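PDB 4OVS: TRAP dicarboxylate transporter, DctP subunit from Sulfurospirillum deleyianum, which binds succinate and, as a periplasmic solute-binding protein, probably delivers dicarboxylates to the membrane components of a TRAP transporter. Local coordinates for residues A[162-166]-A[182-186]; A[30-34]-A[69-73]; A[141-145]-A[267-271]. All blocks are in the same frame, centred on the assembly; numbering follows the deposited sequence.

Interaction 1. Residues A[162-166]-A[182-186]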
loop_
_atom_site.group_PDB
_atom_site.type_symbol
_atom_site.label_atom_id
_atom_site.label_comp_id
_atom_site.label_asym_id
_atom_site.label_seq_id
_atom_site.Cartn_x
_atom_site.Cartn_y
_atom_site.Cartn_z
ATOM N N ASP A 162 -0.725 -24.054 7.231
ATOM C CA ASP A 162 -0.213 -23.432 8.458
ATOM C C ASP A 162 -0.963 -22.169 8.876
ATOM O O ASP A 162 -0.992 -21.781 10.064
ATOM C CB ASP A 162 1.262 -23.119 8.284
ATOM C CG ASP A 162 2.073 -24.355 8.046
ATOM O OD1 ASP A 162 1.678 -25.412 8.588
ATOM O OD2 ASP A 162 3.079 -24.273 7.303
ATOM N N ALA A 163 -1.568 -21.528 7.891
ATOM C CA ALA A 163 -2.281 -20.292 8.135
ATOM C C ALA A 163 -3.615 -20.601 8.799
ATOM O O ALA A 163 -4.211 -19.737 9.440
ATOM C CB ALA A 163 -2.496 -19.556 6.832
ATOM N N ALA A 164 -4.085 -21.835 8.643
ATOM C CA ALA A 164 -5.430 -22.189 9.107
ATOM C C ALA A 164 -5.591 -22.043 10.632
ATOM O O ALA A 164 -4.783 -22.540 11.417
ATOM C CB ALA A 164 -5.773 -23.592 8.667
ATOM N N GLY A 165 -6.638 -21.347 11.058
ATOM C CA GLY A 165 -6.910 -21.228 12.479
ATOM C C GLY A 165 -6.271 -19.996 13.081
ATOM O O GLY A 165 -6.444 -19.720 14.265
ATOM N N GLN A 166 -5.539 -19.251 12.264
ATOM C CA GLN A 166 -4.861 -18.051 12.734
ATOM C C GLN A 166 -5.617 -16.763 12.377
ATOM O O GLN A 166 -6.224 -16.653 11.308
ATOM C CB GLN A 166 -3.445 -17.981 12.156
ATOM C CG GLN A 166 -2.491 -19.056 12.671
ATOM C CD GLN A 166 -1.042 -18.721 12.361
ATOM O OE1 GLN A 166 -0.577 -17.605 12.613
ATOM N NE2 GLN A 166 -0.327 -19.680 11.794
ATOM N N ALA A 182 -9.683 -18.428 2.311
ATOM C CA ALA A 182 -9.398 -19.529 1.404
ATOM C C ALA A 182 -8.404 -20.522 1.985
ATOM O O ALA A 182 -8.400 -21.681 1.586
ATOM C CB ALA A 182 -8.882 -18.996 0.116
ATOM N N VAL A 183 -7.559 -20.075 2.914
ATOM C CA VAL A 183 -6.638 -20.992 3.610
ATOM C C VAL A 183 -6.994 -21.143 5.083
ATOM O O VAL A 183 -6.157 -21.526 5.904
ATOM C CB VAL A 183 -5.168 -20.543 3.472
ATOM C CG1 VAL A 183 -4.797 -20.400 1.986
ATOM C CG2 VAL A 183 -4.955 -19.236 4.173
ATOM N N GLY A 184 -8.253 -20.873 5.419
ATOM C CA GLY A 184 -8.790 -21.305 6.703
ATOM C C GLY A 184 -8.426 -20.392 7.854
ATOM O O GLY A 184 -8.541 -20.767 9.033
ATOM N N ALA A 185 -7.985 -19.186 7.510
ATOM C CA ALA A 185 -7.677 -18.174 8.508
ATOM C C ALA A 185 -8.875 -17.260 8.818
ATOM O O ALA A 185 -9.911 -17.279 8.127
ATOM C CB ALA A 185 -6.482 -17.346 8.045
ATOM N N ASN A 186 -8.703 -16.452 9.856
ATOM C CA ASN A 186 -9.717 -15.532 10.328
ATOM C C ASN A 186 -9.220 -14.106 10.117
ATOM O O ASN A 186 -8.431 -13.599 10.921
ATOM C CB ASN A 186 -9.965 -15.806 11.813
ATOM C CG ASN A 186 -11.188 -15.090 12.360
ATOM O OD1 ASN A 186 -11.872 -14.356 11.649
ATOM N ND2 ASN A 186 -11.472 -15.317 13.640
#

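Interaction 2. Residues A[30-34]-A[69-73]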
loop_
_atom_site.group_PDB
_atom_site.type_symbol
_atom_site.label_atom_id
_atom_site.label_comp_id
_atom_site.label_asym_id
_atom_site.label_seq_id
_atom_site.Cartn_x
_atom_site.Cartn_y
_atom_site.Cartn_z
ATOM N N VAL A 30 -0.494 17.543 3.635
ATOM C CA VAL A 30 -0.434 16.152 3.171
ATOM C C VAL A 30 -0.567 15.209 4.365
ATOM O O VAL A 30 0.037 15.444 5.410
ATOM C CB VAL A 30 0.925 15.815 2.493
ATOM C CG1 VAL A 30 0.883 14.411 2.065
ATOM C CG2 VAL A 30 1.214 16.706 1.294
ATOM N N THR A 31 -1.338 14.137 4.211
ATOM C CA THR A 31 -1.591 13.239 5.312
ATOM C C THR A 31 -1.370 11.835 4.826
ATOM O O THR A 31 -1.843 11.495 3.784
ATOM C CB THR A 31 -3.027 13.408 5.853
ATOM O OG1 THR A 31 -3.255 12.538 6.951
ATOM C CG2 THR A 31 -4.115 13.120 4.767
ATOM N N HIS A 32 -0.604 11.052 5.585
ATOM C CA HIS A 32 -0.453 9.610 5.341
ATOM C C HIS A 32 -0.132 8.840 6.635
ATOM O O HIS A 32 0.088 9.463 7.703
ATOM C CB HIS A 32 0.607 9.348 4.245
ATOM C CG HIS A 32 2.013 9.670 4.632
ATOM N ND1 HIS A 32 2.765 8.847 5.438
ATOM C CD2 HIS A 32 2.836 10.675 4.247
ATOM C CE1 HIS A 32 3.978 9.355 5.574
ATOM N NE2 HIS A 32 4.054 10.455 4.848
ATOM N N VAL A 33 -0.141 7.504 6.534
ATOM C CA VAL A 33 -0.135 6.623 7.661
ATOM C C VAL A 33 1.185 5.863 7.903
ATOM O O VAL A 33 1.283 5.083 8.869
ATOM C CB VAL A 33 -1.298 5.577 7.551
ATOM C CG1 VAL A 33 -2.689 6.257 7.382
ATOM C CG2 VAL A 33 -1.060 4.630 6.399
ATOM N N VAL A 34 2.161 6.040 7.018
ATOM C CA VAL A 34 3.463 5.394 7.103
ATOM C C VAL A 34 4.612 6.232 7.685
ATOM O O VAL A 34 4.480 7.429 7.980
ATOM C CB VAL A 34 3.963 4.857 5.691
ATOM C CG1 VAL A 34 2.982 3.891 5.068
ATOM C CG2 VAL A 34 4.332 5.969 4.758
ATOM N N LEU A 69 -2.162 13.392 11.601
ATOM C CA LEU A 69 -3.350 14.222 11.388
ATOM C C LEU A 69 -4.614 13.383 11.202
ATOM O O LEU A 69 -5.618 13.626 11.859
ATOM C CB LEU A 69 -3.110 15.124 10.198
ATOM C CG LEU A 69 -4.016 16.327 10.104
ATOM C CD1 LEU A 69 -3.709 17.288 11.246
ATOM C CD2 LEU A 69 -3.871 16.965 8.705
ATOM N N TYR A 70 -4.551 12.396 10.315
ATOM C CA TYR A 70 -5.692 11.488 10.020
ATOM C C TYR A 70 -5.172 10.100 9.680
ATOM O O TYR A 70 -4.111 9.945 9.027
ATOM C CB TYR A 70 -6.543 11.965 8.815
ATOM C CG TYR A 70 -7.138 13.314 8.996
ATOM C CD1 TYR A 70 -8.210 13.508 9.830
ATOM C CD2 TYR A 70 -6.633 14.404 8.315
ATOM C CE1 TYR A 70 -8.735 14.742 10.024
ATOM C CE2 TYR A 70 -7.149 15.644 8.504
ATOM C CZ TYR A 70 -8.219 15.810 9.355
ATOM O OH TYR A 70 -8.776 17.052 9.556
ATOM N N GLY A 71 -5.906 9.092 10.158
ATOM C CA GLY A 71 -5.634 7.705 9.867
ATOM C C GLY A 71 -6.465 7.105 8.752
ATOM O O GLY A 71 -7.212 7.809 8.109
ATOM N N ASP A 72 -6.341 5.789 8.559
ATOM C CA ASP A 72 -7.001 5.079 7.463
ATOM C C ASP A 72 -8.480 5.413 7.417
ATOM O O ASP A 72 -9.101 5.555 6.333
ATOM C CB ASP A 72 -6.884 3.563 7.679
ATOM C CG ASP A 72 -5.557 2.979 7.193
ATOM O OD1 ASP A 72 -4.817 3.650 6.434
ATOM O OD2 ASP A 72 -5.272 1.807 7.561
ATOM N N GLY A 73 -9.055 5.490 8.609
ATOM C CA GLY A 73 -10.499 5.576 8.749
ATOM C C GLY A 73 -11.055 6.970 8.606
ATOM O O GLY A 73 -12.271 7.141 8.542
HETATM O O HOH W 1 -3.553 9.858 6.380
HETATM O O HOH W 2 -1.626 12.048 9.182
#

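Interaction 3. Residues A[141-145]-A[267-271]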
loop_
_atom_site.group_PDB
_atom_site.type_symbol
_atom_site.label_atom_id
_atom_site.label_comp_id
_atom_site.label_asym_id
_atom_site.label_seq_id
_atom_site.Cartn_x
_atom_site.Cartn_y
_atom_site.Cartn_z
ATOM N N ASP A 141 -0.863 10.206 -9.649
ATOM C CA ASP A 141 0.028 9.128 -10.104
ATOM C C ASP A 141 0.019 7.883 -9.204
ATOM O O ASP A 141 -0.289 7.968 -8.049
ATOM C CB ASP A 141 1.490 9.572 -10.024
ATOM C CG ASP A 141 1.868 10.595 -11.056
ATOM O OD1 ASP A 141 1.612 10.329 -12.263
ATOM O OD2 ASP A 141 2.449 11.655 -10.648
ATOM N N TYR A 142 0.449 6.746 -9.732
ATOM C CA TYR A 142 0.708 5.598 -8.890
ATOM C C TYR A 142 2.122 5.585 -8.331
ATOM O O TYR A 142 3.096 5.882 -9.063
ATOM C CB TYR A 142 0.501 4.315 -9.672
ATOM C CG TYR A 142 -0.921 4.090 -10.143
ATOM C CD1 TYR A 142 -1.883 3.677 -9.262
ATOM C CD2 TYR A 142 -1.281 4.247 -11.467
ATOM C CE1 TYR A 142 -3.178 3.434 -9.666
ATOM C CE2 TYR A 142 -2.600 4.017 -11.888
ATOM C CZ TYR A 142 -3.540 3.600 -10.977
ATOM O OH TYR A 142 -4.862 3.355 -11.357
ATOM N N TRP A 143 2.196 5.216 -7.044
ATOM C CA TRP A 143 3.430 4.978 -6.277
ATOM C C TRP A 143 3.540 3.517 -5.843
ATOM O O TRP A 143 2.525 2.844 -5.708
ATOM C CB TRP A 143 3.443 5.855 -5.040
ATOM C CG TRP A 143 3.737 7.304 -5.246
ATOM C CD1 TRP A 143 3.750 7.986 -6.424
ATOM C CD2 TRP A 143 4.007 8.265 -4.225
ATOM N NE1 TRP A 143 4.073 9.310 -6.197
ATOM C CE2 TRP A 143 4.236 9.502 -4.853
ATOM C CE3 TRP A 143 4.130 8.189 -2.821
ATOM C CZ2 TRP A 143 4.588 10.656 -4.141
ATOM C CZ3 TRP A 143 4.486 9.313 -2.140
ATOM C CH2 TRP A 143 4.722 10.532 -2.791
ATOM N N ASP A 144 4.784 3.037 -5.600
ATOM C CA ASP A 144 5.109 1.627 -5.349
ATOM C C ASP A 144 5.428 1.455 -3.845
ATOM O O ASP A 144 6.072 2.325 -3.265
ATOM C CB ASP A 144 6.409 1.284 -6.098
ATOM C CG ASP A 144 6.802 -0.162 -5.992
ATOM O OD1 ASP A 144 5.988 -1.019 -5.585
ATOM O OD2 ASP A 144 7.970 -0.470 -6.361
ATOM N N ALA A 145 4.963 0.370 -3.250
ATOM C CA ALA A 145 5.492 -0.076 -1.964
ATOM C C ALA A 145 6.290 -1.325 -2.204
ATOM O O ALA A 145 7.490 -1.265 -2.192
ATOM C CB ALA A 145 4.374 -0.304 -0.886
ATOM N N GLU A 267 10.124 8.640 -5.827
ATOM C CA GLU A 267 9.546 7.574 -5.016
ATOM C C GLU A 267 9.750 6.205 -5.595
ATOM O O GLU A 267 10.068 5.281 -4.858
ATOM C CB GLU A 267 8.058 7.802 -4.762
ATOM C CG GLU A 267 7.474 6.979 -3.708
ATOM C CD GLU A 267 7.011 5.560 -4.095
ATOM O OE1 GLU A 267 6.827 5.234 -5.303
ATOM O OE2 GLU A 267 6.809 4.764 -3.113
ATOM N N ARG A 268 9.592 6.057 -6.901
ATOM C CA ARG A 268 9.691 4.738 -7.483
ATOM C C ARG A 268 11.157 4.254 -7.482
ATOM O O ARG A 268 11.400 3.064 -7.402
ATOM C CB ARG A 268 9.063 4.639 -8.849
ATOM C CG ARG A 268 7.591 5.034 -8.912
ATOM C CD ARG A 268 7.136 5.022 -10.361
ATOM N NE ARG A 268 5.697 5.204 -10.509
ATOM C CZ ARG A 268 5.028 4.992 -11.645
ATOM N NH1 ARG A 268 5.655 4.565 -12.728
ATOM N NH2 ARG A 268 3.725 5.206 -11.710
ATOM N N LYS A 269 12.118 5.174 -7.548
ATOM C CA LYS A 269 13.531 4.818 -7.469
ATOM C C LYS A 269 13.841 4.327 -6.040
ATOM O O LYS A 269 14.427 3.273 -5.869
ATOM C CB LYS A 269 14.381 6.031 -7.901
ATOM C CG LYS A 269 14.348 6.288 -9.426
ATOM C CD LYS A 269 14.993 7.649 -9.743
ATOM C CE LYS A 269 14.840 8.073 -11.167
ATOM N NZ LYS A 269 15.530 7.209 -12.126
ATOM N N GLU A 270 13.354 5.045 -5.020
ATOM C CA GLU A 270 13.569 4.654 -3.654
ATOM C C GLU A 270 12.931 3.287 -3.419
ATOM O O GLU A 270 13.488 2.448 -2.752
ATOM C CB GLU A 270 12.996 5.688 -2.671
ATOM C CG GLU A 270 13.845 6.973 -2.528
ATOM C CD GLU A 270 15.156 6.787 -1.732
ATOM O OE1 GLU A 270 15.952 7.751 -1.704
ATOM O OE2 GLU A 270 15.393 5.719 -1.121
ATOM N N ALA A 271 11.782 3.045 -4.016
ATOM C CA ALA A 271 11.127 1.746 -3.831
ATOM C C ALA A 271 11.860 0.602 -4.496
ATOM O O ALA A 271 11.787 -0.498 -3.978
ATOM C CB ALA A 271 9.692 1.757 -4.270
HETATM O O HOH W 3 9.855 0.883 -8.267
HETATM O O HOH W 4 9.555 -2.855 -3.391
#

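Interaction 1. Residues A[162-166]-A[182-186]
Gly165 and Gly184 bring two turns together through their backbones, and the shortest CA-to-CA separation nearby is 4.2 Å, between Ala164 CA and Gly184 CA. Gly165 N donates to Gly184 O over 2.8 Å with an N-H...O angle of 158°. The same oxygen also receives the CA-H of Ala164, with Ala164 CA 3.4 Å from Gly184 O. One step further on, Asn186 N reaches Gln166 O at 2.9 Å, and this bond is nearly straight, at 176°. The first partner is a type II turn running from Ala163 to Gln166, closed by Gln166 N to Ala163 O at 3.2 Å. Gly165 has the positive phi of its third position, where a side chain would be jammed against the carbonyl oxygen of Ala164. The second partner is the Schellman motif that ends helix 174-181, with Gly184 as its C-prime residue; a CB on Gly184 would press on Ala164 CB. The first turn leads into a beta-alpha-beta crossover at strand 167-170; the second lies within it, linking the helix to the parallel strand 186-189. The Asn186-Gln166 bond therefore lies at the start of that strand pair, and Asn186 continues it by bonding to the backbone of Phe168. Among the side chains, Ala163 CB meets Val183 CG2 at 3.6 Å; with CG1 opposite the carbonyl carbon (chi1 -56°), CG2 is left on the side that faces Ala163. Ala185 CB packs 3.3 Å from Gln166 O and also touches Ala163 O. Gln166 turns its amide back along its own segment: Gln166 NE2 donates to Asp162 O at 2.8 Å, while OE1 bonds to Ser152 OG, a pair of bonds that fixes the amide's rotation.

Interaction 2. Residues A[30-34]-A[69-73]
Val33 and Asp72 form the closely packed end of this contact, their side chains crossing at about a right angle. Val33 CG1 lies 3.5 Å from Asp72 OD1, and its second methyl, CG2, is 3.9 Å from the same oxygen, so both branches of the valine bear on one carboxylate atom. That carboxylate is itself held: OD1 makes a salt bridge to Lys93, a succinate-binding residue, and OD2 accepts from Phe192 N. Since the Val33 side chain also comes to about 4 Å, nearest atoms, from the bound succinate, this end is consistent with a second-shell role, Asp72 positioning Lys93.

The other end is looser and hydrated, with no direct hydrogen bond between the segments. Thr31 OG1 is 3.4 Å from Tyr70 O at an angle too poor for bonding, and two waters make the link instead. Thr31 OG1 donates to W1 over 2.8 Å, and W1 donates to Tyr70 O at 2.7 Å. W2 donates to Thr31 OG1 at 2.8 Å and accepts from Leu69 N at 2.8 Å. A chi1 of -179° turns the hydroxyl away from the threonine's own backbone N and puts it at the edge of the Tyr70 ring, near the ring plane.

Strand 26-31 runs between parallel neighbours 59-64 and 86-87, helix 39-54 packs on Val30, His32 and Val34, and the loop 69-73 leads into helix 75-81.

Interaction 3. Residues A[141-145]-A[267-271]
Arg268 grips the carbonyl of Tyr142 side-on, with both bonds ending on one oxygen: NH2 lies 2.8 Å and NE 3.1 Å from Tyr142 O. The oxygen sits in the guanidinium plane, approached by both nitrogens from one face of its carbonyl. Arg268 NH1 forms a salt bridge with Asp121. Asp144 N donates to Glu267 OE1 at 3.0 Å and 168°, on the syn side of the carboxylate. Glu267 OE2 comes within 2.6 Å of Asp144 O, an approach that would suggest a proton on the acid. W3 donates to both Asp144 OD2 and Arg268 O.

Outward from these bonds, a bend at chi2 (-84°) lays the Glu267 chain over Trp143. Glu267 CG makes a CH-pi contact 4.0 Å from the centroid of the six-membered ring, and the carboxylate is almost parallel to the indole. Replacing Glu267 with alanine would probably leave Asp144 N without its mate and uncover that indole face. Ala271 CB packs 3.5 Å from Asp144 OD2, an oxygen salt-bridged to Lys113, while OD1 hydrogen-bonds Tyr233 OH.

The axes of segments 141-145 and 267-271 approach to 7.6 Å and run 17° from parallel, seating helix 253-289 on the mixed sheet beside the succinate site. Strand 137-152 pairs antiparallel with 233-241, which carries succinate-binding Tyr236, while helix 113-120 touches Asp144 and Arg268, and Pro39 of helix 39-54 meets Glu267 and Ala271.

Overall arrangement
Interactions 2 and 3 are neighbours: their centres are about 18 Å apart, their nearest atoms about 7 Å, and both reach the mixed sheet that contains strands 26-31 and 137-152. Interaction 1 lies apart, its centre about 30 Å from that of interaction 2 and about 31 Å from that of interaction 3, on the opposite side of the chain's centre from the latter. Along the chain, interaction 2 closes first; interaction 3 then opens on strand 137-152 and encloses interaction 1 before helix 253-289 completes it. Succinate-binding residues lie close to interactions 2 and 3, and Arg169 lies inside the loop that interaction 1 closes, consistent with a ligand site assembled from distant parts of the fold.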